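Local coordinates for extracellular solute-binding protein family 1 (Alicyclobacillus acidocaldarius subsp. acidocaldarius, PDB 4OVJ), which probably binds a solute outside the cell and hands it to an ABC-type importer, as in other family 1 solute-binding proteins, at residues Glu183-Phe188 against Glu403-Glu408; Gln389-Gln392 against Thr397-Gln400. One frame throughout, in Å; residues are numbered along the deposited sequence. Where two conformers were deposited one is given.

Interaction 1: residues Glu183-Phe188 against Glu403-Glu408; sequences ESWQTF and EQFMQE. With SO4 (sulfate ion), chain B.
Trp185 and Phe405 meet through the ends of their rings. CZ3 of Trp185 lies 3.5 Å from CZ of Phe405, and CH2 of Trp185 sits at the Phe405 edge, 3.8 Å from the same CZ. The planes are inclined at 67°, an oblique aromatic pair. Trp185 CG is anti to the backbone N (chi1 -176°), which carries the indole across toward the other helix. The indole NE1 is spent elsewhere, on Asp377. Phe384 of helix 377-392 joins both rings, so the pair belongs to an aromatic cluster where helix 185-194 and the C-terminal helix 398-414 pack on helix 377-392.

Helix 185-194 starts with a capping box. Thr187 N gives a straight bond to Ser184 OG (3.1 Å, 166°), and Ser184 N returns a more bent one to Thr187 OG1 (3.2 Å). Ser184 OG also lies 2.9 Å from O4 of a sulfate, probably from the crystallisation liquor, which Tyr139 and Trp260 bind too. With an alanine here in place of Ser184, Thr187 N is likely to lose its capping acceptor and the sulfate its contact with the serine hydroxyl. The Thr187 methyl CG2 lies 3.7 Å from sulfate O4, a van der Waals contact.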
ATOM      1  N   GLU A 183      10.680  12.811   0.492  1.00  9.49           N
ATOM      2  CA  GLU A 183       9.901  13.397  -0.581  1.00  9.24           C
ATOM      3  C   GLU A 183       9.836  12.459  -1.778  1.00  9.61           C
ATOM      4  O   GLU A 183      10.853  12.037  -2.324  1.00 11.55           O
ATOM      5  CB  GLU A 183      10.477  14.728  -1.014  1.00  9.39           C
ATOM      6  CG  GLU A 183      10.303  15.827   0.025  1.00  9.79           C
ATOM      7  CD  GLU A 183      11.099  17.066  -0.335  1.00 10.29           C
ATOM      8  OE1 GLU A 183      12.294  17.132   0.037  1.00  9.71           O
ATOM      9  OE2 GLU A 183      10.530  17.970  -0.989  1.00 11.35           O
ATOM     10  N   SER A 184       8.617  12.183  -2.186  1.00  9.66           N
ATOM     11  CA  SER A 184       8.330  11.347  -3.333  1.00  9.71           C
ATOM     12  C   SER A 184       6.931  11.695  -3.775  1.00  8.99           C
ATOM     13  O   SER A 184       6.156  12.312  -3.027  1.00  8.48           O
ATOM     14  CB  SER A 184       8.392   9.862  -2.964  1.00 11.23           C
ATOM     15  OG  SER A 184       7.317   9.490  -2.103  1.00 12.56           O
ATOM     16  N   TRP A 185       6.593  11.269  -4.975  1.00  8.85           N
ATOM     17  CA  TRP A 185       5.261  11.513  -5.515  1.00  8.58           C
ATOM     18  C   TRP A 185       4.185  10.956  -4.590  1.00  8.90           C
ATOM     19  O   TRP A 185       3.178  11.626  -4.329  1.00  8.61           O
ATOM     20  CB  TRP A 185       5.196  10.873  -6.882  1.00  9.58           C
ATOM     21  CG  TRP A 185       3.970  11.037  -7.716  1.00  9.65           C
ATOM     22  CD1 TRP A 185       3.318  10.037  -8.357  1.00 11.23           C
ATOM     23  CD2 TRP A 185       3.311  12.253  -8.102  1.00 10.24           C
ATOM     24  NE1 TRP A 185       2.285  10.536  -9.090  1.00 13.49           N
ATOM     25  CE2 TRP A 185       2.254  11.895  -8.962  1.00 12.18           C
ATOM     26  CE3 TRP A 185       3.495  13.599  -7.790  1.00 10.79           C
ATOM     27  CZ2 TRP A 185       1.371  12.841  -9.513  1.00 12.40           C
ATOM     28  CZ3 TRP A 185       2.642  14.539  -8.351  1.00 11.97           C
ATOM     29  CH2 TRP A 185       1.593  14.154  -9.206  1.00 11.85           C
ATOM     30  N   GLN A 186       4.395   9.754  -4.053  1.00  9.00           N
ATOM     31  CA  GLN A 186       3.362   9.181  -3.208  1.00  9.46           C
ATOM     32  C   GLN A 186       3.322   9.796  -1.800  1.00  9.20           C
ATOM     33  O   GLN A 186       2.239   9.917  -1.221  1.00  9.02           O
ATOM     34  CB  GLN A 186       3.438   7.649  -3.195  1.00 11.07           C
ATOM     35  CG  GLN A 186       3.176   7.001  -4.565  1.00 12.99           C
ATOM     36  CD  GLN A 186       1.813   7.334  -5.161  1.00 14.27           C
ATOM     37  OE1 GLN A 186       0.850   7.598  -4.443  1.00 15.50           O
ATOM     38  NE2 GLN A 186       1.726   7.325  -6.487  1.00 17.45           N
ATOM     39  N   THR A 187       4.446  10.235  -1.228  1.00  8.30           N
ATOM     40  CA  THR A 187       4.306  10.966   0.045  1.00  8.78           C
ATOM     41  C   THR A 187       3.680  12.340  -0.186  1.00  8.11           C
ATOM     42  O   THR A 187       2.964  12.846   0.674  1.00  7.96           O
ATOM     43  CB  THR A 187       5.591  11.123   0.873  1.00  9.15           C
ATOM     44  OG1 THR A 187       6.542  11.942   0.186  1.00  9.76           O
ATOM     45  CG2 THR A 187       6.186   9.778   1.224  1.00 10.48           C
ATOM     46  N   PHE A 188       3.950  12.951  -1.338  1.00  6.97           N
ATOM     47  CA  PHE A 188       3.218  14.147  -1.689  1.00  6.67           C
ATOM     48  C   PHE A 188       1.704  13.858  -1.813  1.00  6.62           C
ATOM     49  O   PHE A 188       0.875  14.669  -1.406  1.00  7.01           O
ATOM     50  CB  PHE A 188       3.737  14.823  -2.962  1.00  6.57           C
ATOM     51  CG  PHE A 188       2.930  16.024  -3.321  1.00  6.90           C
ATOM     52  CD1 PHE A 188       2.842  17.090  -2.443  1.00  7.05           C
ATOM     53  CD2 PHE A 188       2.182  16.055  -4.484  1.00  7.73           C
ATOM     54  CE1 PHE A 188       2.028  18.168  -2.713  1.00  8.09           C
ATOM     55  CE2 PHE A 188       1.379  17.145  -4.769  1.00  8.15           C
ATOM     56  CZ  PHE A 188       1.299  18.203  -3.885  1.00  8.12           C
ATOM     57  N   GLU A 403       5.877  24.972 -10.310  0.50 18.51           N
ATOM     58  CA  GLU A 403       5.286  25.494 -11.548  0.50 21.37           C
ATOM     59  C   GLU A 403       5.684  24.698 -12.771  0.50 20.32           C
ATOM     60  O   GLU A 403       4.842  24.347 -13.596  0.50 21.93           O
ATOM     61  CB  GLU A 403       5.660  26.960 -11.762  0.50 26.76           C
ATOM     62  CG  GLU A 403       4.652  27.872 -11.115  0.50 30.44           C
ATOM     63  CD  GLU A 403       4.465  29.199 -11.824  0.50 34.05           C
ATOM     64  OE1 GLU A 403       5.423  29.680 -12.465  0.50 28.48           O
ATOM     65  OE2 GLU A 403       3.348  29.759 -11.719  0.50 32.33           O
ATOM     66  N   GLN A 404       6.975  24.409 -12.869  1.00 20.29           N
ATOM     67  CA  GLN A 404       7.530  23.680 -13.998  1.00 23.20           C
ATOM     68  C   GLN A 404       6.980  22.258 -14.058  1.00 21.70           C
ATOM     69  O   GLN A 404       6.510  21.808 -15.107  1.00 24.44           O
ATOM     70  CB  GLN A 404       9.062  23.661 -13.889  1.00 28.17           C
ATOM     71  CG  GLN A 404       9.778  23.069 -15.088  1.00 33.89           C
ATOM     72  CD  GLN A 404      11.259  23.422 -15.119  1.00 39.37           C
ATOM     73  OE1 GLN A 404      12.083  22.734 -14.519  1.00 45.65           O
ATOM     74  NE2 GLN A 404      11.605  24.494 -15.831  1.00 44.39           N
ATOM     75  N   PHE A 405       7.013  21.566 -12.924  1.00 19.69           N
ATOM     76  CA  PHE A 405       6.510  20.197 -12.860  1.00 17.64           C
ATOM     77  C   PHE A 405       5.031  20.102 -13.238  1.00 16.37           C
ATOM     78  O   PHE A 405       4.637  19.196 -13.962  1.00 18.44           O
ATOM     79  CB  PHE A 405       6.719  19.562 -11.476  1.00 15.79           C
ATOM     80  CG  PHE A 405       5.888  18.327 -11.273  1.00 15.75           C
ATOM     81  CD1 PHE A 405       6.275  17.124 -11.843  1.00 15.61           C
ATOM     82  CD2 PHE A 405       4.687  18.380 -10.576  1.00 15.50           C
ATOM     83  CE1 PHE A 405       5.502  15.987 -11.704  1.00 14.79           C
ATOM     84  CE2 PHE A 405       3.908  17.245 -10.435  1.00 14.66           C
ATOM     85  CZ  PHE A 405       4.317  16.047 -10.998  1.00 14.62           C
HETATM   86  N   MSE A 406       4.227  21.028 -12.721  1.00 17.32           N
HETATM   87  CA  MSE A 406       2.774  20.994 -12.910  1.00 17.06           C
HETATM   88  C   MSE A 406       2.401  21.289 -14.331  1.00 17.87           C
HETATM   89  O   MSE A 406       1.509  20.638 -14.880  1.00 19.16           O
HETATM   90  CB  MSE A 406       2.098  21.989 -11.982  1.00 17.87           C
HETATM   91  CG  MSE A 406       2.124  21.456 -10.561  1.00 16.73           C
HETATM   92 SE   MSE A 406       1.302  22.742  -9.340  1.00 19.46          SE
HETATM   93  CE  MSE A 406      -0.557  22.401  -9.913  1.00 20.45           C
ATOM     94  N   GLN A 407       3.072  22.259 -14.949  1.00 20.78           N
ATOM     95  CA  GLN A 407       2.807  22.586 -16.352  1.00 20.56           C
ATOM     96  C   GLN A 407       3.110  21.363 -17.220  1.00 20.80           C
ATOM     97  O   GLN A 407       2.312  20.983 -18.077  1.00 24.57           O
ATOM     98  CB  GLN A 407       3.663  23.775 -16.799  1.00 24.17           C
ATOM     99  CG  GLN A 407       3.363  24.268 -18.206  1.00 29.15           C
ATOM    100  CD  GLN A 407       4.412  25.239 -18.724  1.00 35.75           C
ATOM    101  OE1 GLN A 407       5.547  25.287 -18.231  1.00 37.85           O
ATOM    102  NE2 GLN A 407       4.040  26.012 -19.739  1.00 41.46           N
ATOM    103  N   GLU A 408       4.257  20.743 -16.964  1.00 20.55           N
ATOM    104  CA  GLU A 408       4.693  19.556 -17.696  1.00 23.46           C
ATOM    105  C   GLU A 408       3.705  18.398 -17.572  1.00 21.31           C
ATOM    106  O   GLU A 408       3.293  17.818 -18.582  1.00 25.12           O
ATOM    107  CB  GLU A 408       6.081  19.132 -17.210  1.00 27.25           C
ATOM    108  CG  GLU A 408       6.589  17.811 -17.767  1.00 35.38           C
ATOM    109  CD  GLU A 408       8.089  17.603 -17.568  1.00 41.20           C
ATOM    110  OE1 GLU A 408       8.606  16.566 -18.041  1.00 51.46           O
ATOM    111  OE2 GLU A 408       8.753  18.463 -16.945  1.00 49.58           O
TER
HETATM  112  S   SO4 B 501       7.318   5.868  -2.017  0.50 21.07           S
HETATM  113  O1  SO4 B 501       7.997   6.584  -3.115  0.50 18.09           O
HETATM  114  O2  SO4 B 501       6.082   5.198  -2.499  0.50 17.34           O
HETATM  115  O3  SO4 B 501       8.218   4.818  -1.497  0.50 19.69           O
HETATM  116  O4  SO4 B 501       7.015   6.836  -0.944  0.50 16.14           O

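Interaction 2: residues Gln389-Gln392 against Thr397-Gln400; sequences QAVQ and TPQQ
A helical hairpin, two helices joined by a short loop, brings the end of helix 377-392 against the start of helix 398-414, where Val391 meets Thr397 and Pro398. Four residues separate the two segments, and the CA atoms of Val391 and Thr397 come within 5.9 Å. Val391 does the touching on its side with both methyl groups. CG1 reaches CG of the Pro398 ring at 4.1 Å. CG2 lies 4.0 Å from the backbone O of Thr397. The valine and proline side chains cross at about a right angle, and their closest atoms are a methyl and the ring CG. A chi1 of 173° swings Val391 CG1 opposite the backbone N, toward the proline, and leaves CG2 by the Thr397 carbonyl.

The second helix opens with a capping box. Thr397 is the N-cap, and its OG1 accepts from Gln400 N at 3.0 Å. In return, Thr397 N points almost straight at Gln400 OE1, 3.0 Å away (177°). That donor stands above the amide carbonyl plane, 35° out of it. This second bond holds the Gln400 amide back at the helix start, while the first caps the Gln400 backbone N. Pro398 has no N-H, which costs nothing in the first turn, where backbone N-H groups lack an acceptor within the helix.

Helix 211-226 borders this junction. Leu218 and Asn219 touch Pro398, and Arg225 touches Val391. Val391 itself is buried, while Thr397 is exposed, and its CB points away from the other helix.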
ATOM      1  N   GLN A 389      14.537  16.422  -6.758  0.50 15.37           N
ATOM      2  CA  GLN A 389      15.996  16.388  -6.742  0.50 17.05           C
ATOM      3  C   GLN A 389      16.595  17.755  -7.111  0.50 15.32           C
ATOM      4  O   GLN A 389      17.532  18.210  -6.459  0.50 16.23           O
ATOM      5  CB  GLN A 389      16.498  15.285  -7.681  0.50 20.59           C
ATOM      6  CG  GLN A 389      18.006  15.113  -7.733  0.50 25.54           C
ATOM      7  CD  GLN A 389      18.414  13.939  -8.605  0.50 33.84           C
ATOM      8  OE1 GLN A 389      17.611  13.417  -9.381  0.50 41.31           O
ATOM      9  NE2 GLN A 389      19.662  13.513  -8.480  0.50 37.41           N
ATOM     10  N   ALA A 390      16.039  18.415  -8.132  1.00 15.17           N
ATOM     11  CA  ALA A 390      16.487  19.771  -8.526  1.00 16.11           C
ATOM     12  C   ALA A 390      16.300  20.801  -7.422  1.00 15.56           C
ATOM     13  O   ALA A 390      17.161  21.647  -7.203  1.00 17.16           O
ATOM     14  CB  ALA A 390      15.770  20.234  -9.790  1.00 17.52           C
ATOM     15  N   VAL A 391      15.176  20.712  -6.713  1.00 15.24           N
ATOM     16  CA  VAL A 391      14.919  21.580  -5.582  1.00 13.90           C
ATOM     17  C   VAL A 391      15.898  21.272  -4.438  1.00 14.09           C
ATOM     18  O   VAL A 391      16.427  22.188  -3.831  1.00 16.11           O
ATOM     19  CB  VAL A 391      13.454  21.460  -5.112  1.00 14.24           C
ATOM     20  CG1 VAL A 391      13.228  22.225  -3.817  1.00 15.10           C
ATOM     21  CG2 VAL A 391      12.526  21.971  -6.203  1.00 15.24           C
ATOM     22  N   GLN A 392      16.134  19.990  -4.164  1.00 14.67           N
ATOM     23  CA  GLN A 392      17.050  19.567  -3.083  1.00 15.14           C
ATOM     24  C   GLN A 392      18.478  20.003  -3.363  1.00 17.00           C
ATOM     25  O   GLN A 392      19.234  20.320  -2.448  1.00 20.98           O
ATOM     26  CB  GLN A 392      17.015  18.053  -2.914  1.00 16.85           C
ATOM     27  CG  GLN A 392      15.761  17.515  -2.260  1.00 16.29           C
ATOM     28  CD  GLN A 392      15.577  16.011  -2.418  1.00 17.53           C
ATOM     29  OE1 GLN A 392      16.199  15.364  -3.275  1.00 19.45           O
ATOM     30  NE2 GLN A 392      14.698  15.444  -1.602  1.00 16.94           N
ATOM     31  N   THR A 397      14.013  26.977  -7.221  1.00 20.98           N
ATOM     32  CA  THR A 397      13.236  27.249  -6.019  1.00 20.84           C
ATOM     33  C   THR A 397      12.048  26.299  -5.978  1.00 19.05           C
ATOM     34  O   THR A 397      11.638  25.758  -7.009  1.00 19.16           O
ATOM     35  CB  THR A 397      12.699  28.699  -5.935  1.00 24.21           C
ATOM     36  OG1 THR A 397      11.755  28.948  -6.990  1.00 24.71           O
ATOM     37  CG2 THR A 397      13.840  29.724  -5.995  1.00 24.84           C
ATOM     38  N   PRO A 398      11.489  26.099  -4.783  1.00 16.89           N
ATOM     39  CA  PRO A 398      10.254  25.339  -4.654  1.00 16.49           C
ATOM     40  C   PRO A 398       9.159  25.825  -5.584  1.00 16.80           C
ATOM     41  O   PRO A 398       8.509  25.006  -6.256  1.00 16.31           O
ATOM     42  CB  PRO A 398       9.882  25.565  -3.194  1.00 17.24           C
ATOM     43  CG  PRO A 398      11.225  25.578  -2.522  1.00 16.54           C
ATOM     44  CD  PRO A 398      12.074  26.397  -3.464  1.00 16.93           C
ATOM     45  N   GLN A 399       8.949  27.137  -5.634  1.00 16.95           N
ATOM     46  CA  GLN A 399       7.884  27.680  -6.476  1.00 18.17           C
ATOM     47  C   GLN A 399       8.182  27.416  -7.944  1.00 17.42           C
ATOM     48  O   GLN A 399       7.273  27.049  -8.698  1.00 17.01           O
ATOM     49  CB  GLN A 399       7.658  29.166  -6.219  1.00 20.09           C
ATOM     50  CG  GLN A 399       6.387  29.727  -6.860  1.00 24.19           C
ATOM     51  CD  GLN A 399       6.489  30.004  -8.354  1.00 26.55           C
ATOM     52  OE1 GLN A 399       5.482  29.948  -9.072  1.00 30.24           O
ATOM     53  NE2 GLN A 399       7.686  30.319  -8.831  1.00 24.29           N
ATOM     54  N   GLN A 400       9.449  27.581  -8.340  1.00 19.58           N
ATOM     55  CA  GLN A 400       9.861  27.337  -9.725  1.00 22.13           C
ATOM     56  C   GLN A 400       9.675  25.875 -10.113  1.00 20.05           C
ATOM     57  O   GLN A 400       9.150  25.575 -11.185  1.00 23.54           O
ATOM     58  CB  GLN A 400      11.329  27.748  -9.950  1.00 26.15           C
ATOM     59  CG  GLN A 400      11.562  29.253 -10.042  1.00 28.69           C
ATOM     60  CD  GLN A 400      13.035  29.638  -9.950  1.00 32.28           C
ATOM     61  OE1 GLN A 400      13.900  28.827  -9.596  1.00 32.64           O
ATOM     62  NE2 GLN A 400      13.327  30.889 -10.268  1.00 37.06           N
TER

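Interactions 1 and 2 share helix 398-414 and have centres about 10 Å apart. Interaction 2 joins this helix at its start to the end of helix 377-392. Interaction 1 meets it further along and brings in helix 185-194 from far back in the chain. Interaction 2 is thus nested inside the loop that interaction 1 closes. The two meet directly where Gln392 NE2 lies 3.4 Å from Glu183 OE1, a weak hydrogen bond; that carboxylate also forms a salt bridge with Arg225, which touches Val391. The sulfate belongs to the interaction 1 side, at the capping box of helix 185-194.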